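Local coordinates for TRAP-type transporter, periplasmic component (Cupriavidus necator, PDB 4P8B), which binds (S)-2-acetolactate and probably serves a TRAP transporter as its periplasmic solute-binding component, at residues N152-V157 with Y239-L244; Y33-V38 with I64-Y69. All coordinates share one frame; numbering follows the deposited sequence.

How the contacts relate
Contacts 1 and 2 sit on the same five-stranded mixed sheet, their centres about 24 Å apart. Contact 1 pairs strands 144-154 and 241-249, antiparallel, in the buried middle of the chain; contact 2 pairs strands 33-36 and 66-69, parallel, at the opposite edge of the sheet and partly buried. Their chemistry follows place. Contact 1 brings an asparagine and an arginine to the ligand's hydroxyl, the arginine also to its carboxylate, with an aspartate behind them as second shell. Contact 2 is a regular backbone ladder with apolar side chains on one face and a lysine-tyrosine pair on the other, and meets the ligand solely through V38, by van der Waals contact.

Contact 1. Residues N152-V157 with Y239-L244; sequences NGFREV and YVADPL. With X2X ((2S)-2-hydroxy-2-methyl-3-oxobutanoic acid), chain D.
N152 and G153 both face D242, a classic beta bulge where strand 144-154 meets the antiparallel strand 241-249 beside the ligand pocket. The backbone bonds come first: D242 O accepts from N152 N at 2.9 Å and from G153 N at 3.3 Å, while D242 N returns a bond to G153 O. At the backbone angles of G153 (phi 139°) a CB would press against the carbonyl O of N152. Beyond the bulge, R155 N binds V240 O.

The polar side chains meet around the D242 carboxylate. D242 CG stands between its backbone N and carbonyl carbon (chi1 57°). R155 NH1 forms a salt bridge with D242 OD1 (3.0 Å) from above the carboxylate plane, guanidinium and carboxylate planes 78° apart. D242 OD2 takes N152 ND2 on its syn side (3.0 Å) and also S97 OG. E215 at NE and D242 at NH1 bind two different N-H groups of R155 and so restrain the rotation of its guanidinium. The guanidinium grips acetolactate twice, NH1 on the hydroxyl OAF (3.0 Å) and NH2 on the carboxylate OAE (3.0 Å); N152 ND2 adds a weak bond to OAF.

The apolar contact is a CH-pi one, A241 CB lying over the centre of the F154 ring, 3.7 Å from its centroid. Separately, Y239 turns its ring edge to a backbone carbonyl, CD1 lying 3.2 Å from R155 O.

Contact 2. Residues Y33-V38 with I64-Y69; sequences YKMSLV and INIKLY. With X2X ((2S)-2-hydroxy-2-methyl-3-oxobutanoic acid), chain D.
M35, a selenomethionine, reaches I66 and L68 with CG anti to its backbone N (chi1 -174°) and a bend at chi3 (-59°), which brings CE to 3.9 Å from I66 CG2. Its CB also rests on I66 CG2, and SE lies alongside L68, the two side chains pointing the same way, with CD1 4.0 Å from SE. L37 crosses L68 obliquely, CD1 against CG at 3.7 Å. On the other face K34 CG is anti to the carbonyl carbon (chi1 -52°) and the chain runs on extended past the Y69 ring, CB and CG each meeting CE1 while CD and CE lie near the hydroxyl.

Strands 33-36 and 66-69 are the two parallel strands of a beta-alpha-beta unit whose helix 44-59 covers the M35 and L68 face, W52 touching M35 and A53 touching L68. The backbones alternate donor and acceptor: Y33 N to N65 O, K67 N to Y33 O (2.8 Å), M35 N to K67 O, Y69 N to M35 O. The ladder ends with L37 N on Y69 O, longer at 3.3 Å. A water gives a further bond to Y69 O (2.8 Å) and another to S36 OG, which is also bonded to E82. Past the last rung, V38 turns its side chain to the ligand, CG1 standing 3.8 Å from the keto oxygen OAC of acetolactate.

Contact 1. Residues N152-V157 with Y239-L244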
# COMPACT_ATOMS: atom_id res chain seq x y z
N ASN A 152 -4.56 -0.64 -0.22
CA ASN A 152 -4.37 0.35 0.84
C ASN A 152 -5.00 1.64 0.32
O ASN A 152 -6.03 2.06 0.85
CB ASN A 152 -2.89 0.47 1.18
CG ASN A 152 -2.64 0.83 2.65
OD1 ASN A 152 -3.53 0.77 3.50
ND2 ASN A 152 -1.41 1.19 2.94
N GLY A 153 -4.45 2.21 -0.74
CA GLY A 153 -5.11 3.27 -1.47
C GLY A 153 -4.21 4.38 -1.90
O GLY A 153 -3.00 4.30 -1.80
N PHE A 154 -4.82 5.42 -2.44
CA PHE A 154 -4.09 6.63 -2.86
C PHE A 154 -3.53 7.34 -1.65
O PHE A 154 -4.25 7.62 -0.66
CB PHE A 154 -4.97 7.56 -3.70
CG PHE A 154 -5.08 7.12 -5.13
CD1 PHE A 154 -4.08 7.41 -6.02
CD2 PHE A 154 -6.17 6.39 -5.55
CE1 PHE A 154 -4.16 6.98 -7.35
CE2 PHE A 154 -6.25 5.95 -6.87
CZ PHE A 154 -5.24 6.25 -7.76
N ARG A 155 -2.24 7.63 -1.70
CA ARG A 155 -1.50 8.07 -0.52
C ARG A 155 -1.42 9.60 -0.50
O ARG A 155 -0.68 10.20 -1.26
CB ARG A 155 -0.12 7.42 -0.48
CG ARG A 155 -0.19 5.90 -0.46
CD ARG A 155 1.17 5.23 -0.43
NE ARG A 155 1.89 5.42 0.83
CZ ARG A 155 1.78 4.68 1.92
NH1 ARG A 155 0.91 3.69 1.96
NH2 ARG A 155 2.51 4.94 2.98
N GLU A 156 -2.23 10.21 0.37
CA GLU A 156 -2.37 11.66 0.42
C GLU A 156 -1.39 12.23 1.45
O GLU A 156 -1.21 11.65 2.53
CB GLU A 156 -3.82 12.04 0.75
CG GLU A 156 -4.88 11.27 -0.06
CD GLU A 156 -4.76 11.41 -1.57
OE1 GLU A 156 -3.83 12.06 -2.07
OE2 GLU A 156 -5.62 10.82 -2.27
N VAL A 157 -0.75 13.33 1.11
CA VAL A 157 0.27 13.93 1.97
C VAL A 157 -0.34 14.84 3.04
O VAL A 157 -1.21 15.67 2.75
CB VAL A 157 1.35 14.66 1.12
CG1 VAL A 157 0.75 15.82 0.28
CG2 VAL A 157 2.48 15.17 1.98
N TYR A 239 -0.68 10.98 -5.48
CA TYR A 239 0.56 10.82 -6.24
C TYR A 239 0.88 9.36 -6.55
O TYR A 239 1.40 9.06 -7.64
CB TYR A 239 1.77 11.53 -5.60
CG TYR A 239 2.46 10.85 -4.43
CD1 TYR A 239 1.76 10.38 -3.30
CD2 TYR A 239 3.83 10.76 -4.41
CE1 TYR A 239 2.44 9.80 -2.23
CE2 TYR A 239 4.51 10.22 -3.35
CZ TYR A 239 3.81 9.73 -2.26
OH TYR A 239 4.53 9.19 -1.22
N VAL A 240 0.57 8.45 -5.62
CA VAL A 240 0.71 7.02 -5.85
C VAL A 240 -0.43 6.32 -5.11
O VAL A 240 -1.11 6.93 -4.29
CB VAL A 240 2.03 6.46 -5.27
CG1 VAL A 240 3.23 7.16 -5.86
CG2 VAL A 240 2.05 6.54 -3.75
N ALA A 241 -0.61 5.04 -5.37
CA ALA A 241 -1.49 4.21 -4.56
C ALA A 241 -0.83 2.86 -4.38
O ALA A 241 -0.33 2.30 -5.36
CB ALA A 241 -2.85 4.05 -5.18
N ASP A 242 -0.85 2.32 -3.17
CA ASP A 242 -0.34 0.98 -2.95
C ASP A 242 -1.47 -0.03 -2.88
O ASP A 242 -2.33 0.06 -1.97
CB ASP A 242 0.64 0.86 -1.74
CG ASP A 242 0.08 1.34 -0.40
OD1 ASP A 242 -0.57 2.40 -0.32
OD2 ASP A 242 0.41 0.67 0.62
N PRO A 243 -1.49 -0.98 -3.80
CA PRO A 243 -2.35 -2.14 -3.63
C PRO A 243 -1.77 -3.06 -2.59
O PRO A 243 -0.63 -2.89 -2.15
CB PRO A 243 -2.37 -2.77 -5.03
CG PRO A 243 -1.13 -2.30 -5.70
CD PRO A 243 -0.65 -1.06 -5.02
N LEU A 244 -2.58 -4.03 -2.20
CA LEU A 244 -2.14 -5.11 -1.33
C LEU A 244 -2.13 -6.39 -2.11
O LEU A 244 -2.87 -6.54 -3.07
CB LEU A 244 -3.08 -5.25 -0.12
CG LEU A 244 -3.33 -4.02 0.73
CD1 LEU A 244 -4.38 -4.30 1.79
CD2 LEU A 244 -2.04 -3.51 1.34
OAD X2X D . 3.85 2.22 6.62
CAH X2X D . 2.81 2.67 6.04
OAE X2X D . 2.67 3.91 5.82
CAI X2X D . 1.73 1.74 5.60
CAB X2X D . 1.05 1.18 6.83
OAF X2X D . 0.87 2.36 4.68
CAG X2X D . 2.43 0.66 4.84
OAC X2X D . 2.68 -0.41 5.39
CAA X2X D . 2.86 0.89 3.43

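Contact 2. Residues Y33-V38 with I64-Y69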
# COMPACT_ATOMS: atom_id res chain seq x y z
N TYR A 33 -1.17 -21.51 11.56
CA TYR A 33 -0.39 -20.83 10.55
C TYR A 33 -0.35 -19.36 10.90
O TYR A 33 -1.27 -18.86 11.51
CB TYR A 33 -1.01 -21.03 9.16
CG TYR A 33 -0.86 -22.46 8.68
CD1 TYR A 33 -1.80 -23.43 9.01
CD2 TYR A 33 0.23 -22.84 7.92
CE1 TYR A 33 -1.66 -24.74 8.59
CE2 TYR A 33 0.38 -24.17 7.50
CZ TYR A 33 -0.58 -25.09 7.84
OH TYR A 33 -0.44 -26.42 7.45
N LYS A 34 0.74 -18.72 10.53
CA LYS A 34 0.96 -17.34 10.92
C LYS A 34 0.76 -16.40 9.73
O LYS A 34 1.45 -16.53 8.73
CB LYS A 34 2.38 -17.21 11.48
CG LYS A 34 2.71 -18.20 12.55
CD LYS A 34 4.09 -17.92 13.09
CE LYS A 34 4.46 -18.93 14.16
NZ LYS A 34 5.92 -18.92 14.39
N MSE A 35 -0.14 -15.42 9.87
CA MSE A 35 -0.36 -14.41 8.83
C MSE A 35 0.18 -13.06 9.28
O MSE A 35 -0.23 -12.50 10.31
CB MSE A 35 -1.84 -14.25 8.52
CG MSE A 35 -2.05 -13.29 7.34
SE MSE A 35 -3.90 -12.71 7.11
CE MSE A 35 -4.74 -14.45 6.86
N SER A 36 1.11 -12.51 8.51
CA SER A 36 1.69 -11.22 8.83
C SER A 36 0.85 -10.09 8.24
O SER A 36 0.42 -10.17 7.08
CB SER A 36 3.12 -11.15 8.30
OG SER A 36 3.69 -9.92 8.72
N LEU A 37 0.64 -9.02 9.03
CA LEU A 37 -0.05 -7.80 8.59
C LEU A 37 0.65 -6.62 9.23
O LEU A 37 0.88 -6.66 10.45
CB LEU A 37 -1.48 -7.79 9.13
CG LEU A 37 -2.38 -8.93 8.68
CD1 LEU A 37 -3.66 -8.95 9.50
CD2 LEU A 37 -2.69 -8.86 7.20
N VAL A 38 0.91 -5.56 8.48
CA VAL A 38 1.39 -4.33 9.12
C VAL A 38 0.27 -3.72 9.94
O VAL A 38 0.48 -3.37 11.09
CB VAL A 38 1.88 -3.30 8.10
CG1 VAL A 38 2.26 -2.00 8.78
CG2 VAL A 38 3.08 -3.82 7.36
N ILE A 64 -7.52 -25.70 8.50
CA ILE A 64 -6.48 -24.68 8.40
C ILE A 64 -6.84 -23.50 9.29
O ILE A 64 -7.81 -22.78 9.03
CB ILE A 64 -6.25 -24.22 6.95
CG1 ILE A 64 -5.82 -25.40 6.08
CG2 ILE A 64 -5.19 -23.12 6.92
CD1 ILE A 64 -5.59 -25.05 4.63
N ASN A 65 -6.04 -23.34 10.35
CA ASN A 65 -6.29 -22.40 11.43
C ASN A 65 -5.19 -21.35 11.42
O ASN A 65 -4.02 -21.66 11.60
CB ASN A 65 -6.28 -23.13 12.78
CG ASN A 65 -6.25 -22.19 13.95
OD1 ASN A 65 -5.41 -22.32 14.85
ND2 ASN A 65 -7.16 -21.22 13.95
N ILE A 66 -5.57 -20.11 11.15
CA ILE A 66 -4.60 -19.05 10.93
C ILE A 66 -4.69 -17.97 12.00
O ILE A 66 -5.77 -17.48 12.31
CB ILE A 66 -4.83 -18.40 9.57
CG1 ILE A 66 -4.74 -19.42 8.44
CG2 ILE A 66 -3.81 -17.26 9.34
CD1 ILE A 66 -5.47 -18.97 7.16
N LYS A 67 -3.54 -17.63 12.57
CA LYS A 67 -3.46 -16.57 13.56
C LYS A 67 -2.88 -15.33 12.89
O LYS A 67 -1.88 -15.41 12.17
CB LYS A 67 -2.58 -17.00 14.73
CG LYS A 67 -2.36 -15.89 15.76
CD LYS A 67 -1.67 -16.39 17.02
CE LYS A 67 -2.59 -17.26 17.86
NZ LYS A 67 -3.61 -16.47 18.59
N LEU A 68 -3.49 -14.18 13.18
CA LEU A 68 -3.02 -12.89 12.68
C LEU A 68 -1.93 -12.32 13.59
O LEU A 68 -2.01 -12.38 14.81
CB LEU A 68 -4.19 -11.90 12.60
CG LEU A 68 -5.03 -11.87 11.32
CD1 LEU A 68 -5.41 -13.23 10.80
CD2 LEU A 68 -6.27 -11.00 11.59
N TYR A 69 -0.89 -11.79 12.95
CA TYR A 69 0.21 -11.12 13.64
C TYR A 69 0.31 -9.69 13.11
O TYR A 69 1.13 -9.40 12.23
CB TYR A 69 1.52 -11.87 13.42
CG TYR A 69 1.61 -13.17 14.20
CD1 TYR A 69 1.00 -14.34 13.75
CD2 TYR A 69 2.31 -13.22 15.41
CE1 TYR A 69 1.10 -15.52 14.46
CE2 TYR A 69 2.42 -14.41 16.13
CZ TYR A 69 1.80 -15.53 15.65
OH TYR A 69 1.92 -16.69 16.40
OAD X2X D . 3.85 2.22 6.62
CAH X2X D . 2.81 2.67 6.04
OAE X2X D . 2.67 3.91 5.82
CAI X2X D . 1.73 1.74 5.60
CAB X2X D . 1.05 1.18 6.83
OAF X2X D . 0.87 2.36 4.68
CAG X2X D . 2.43 0.66 4.84
OAC X2X D . 2.68 -0.41 5.39
CAA X2X D . 2.86 0.89 3.43
O HOH W 1 3.81 -10.07 11.55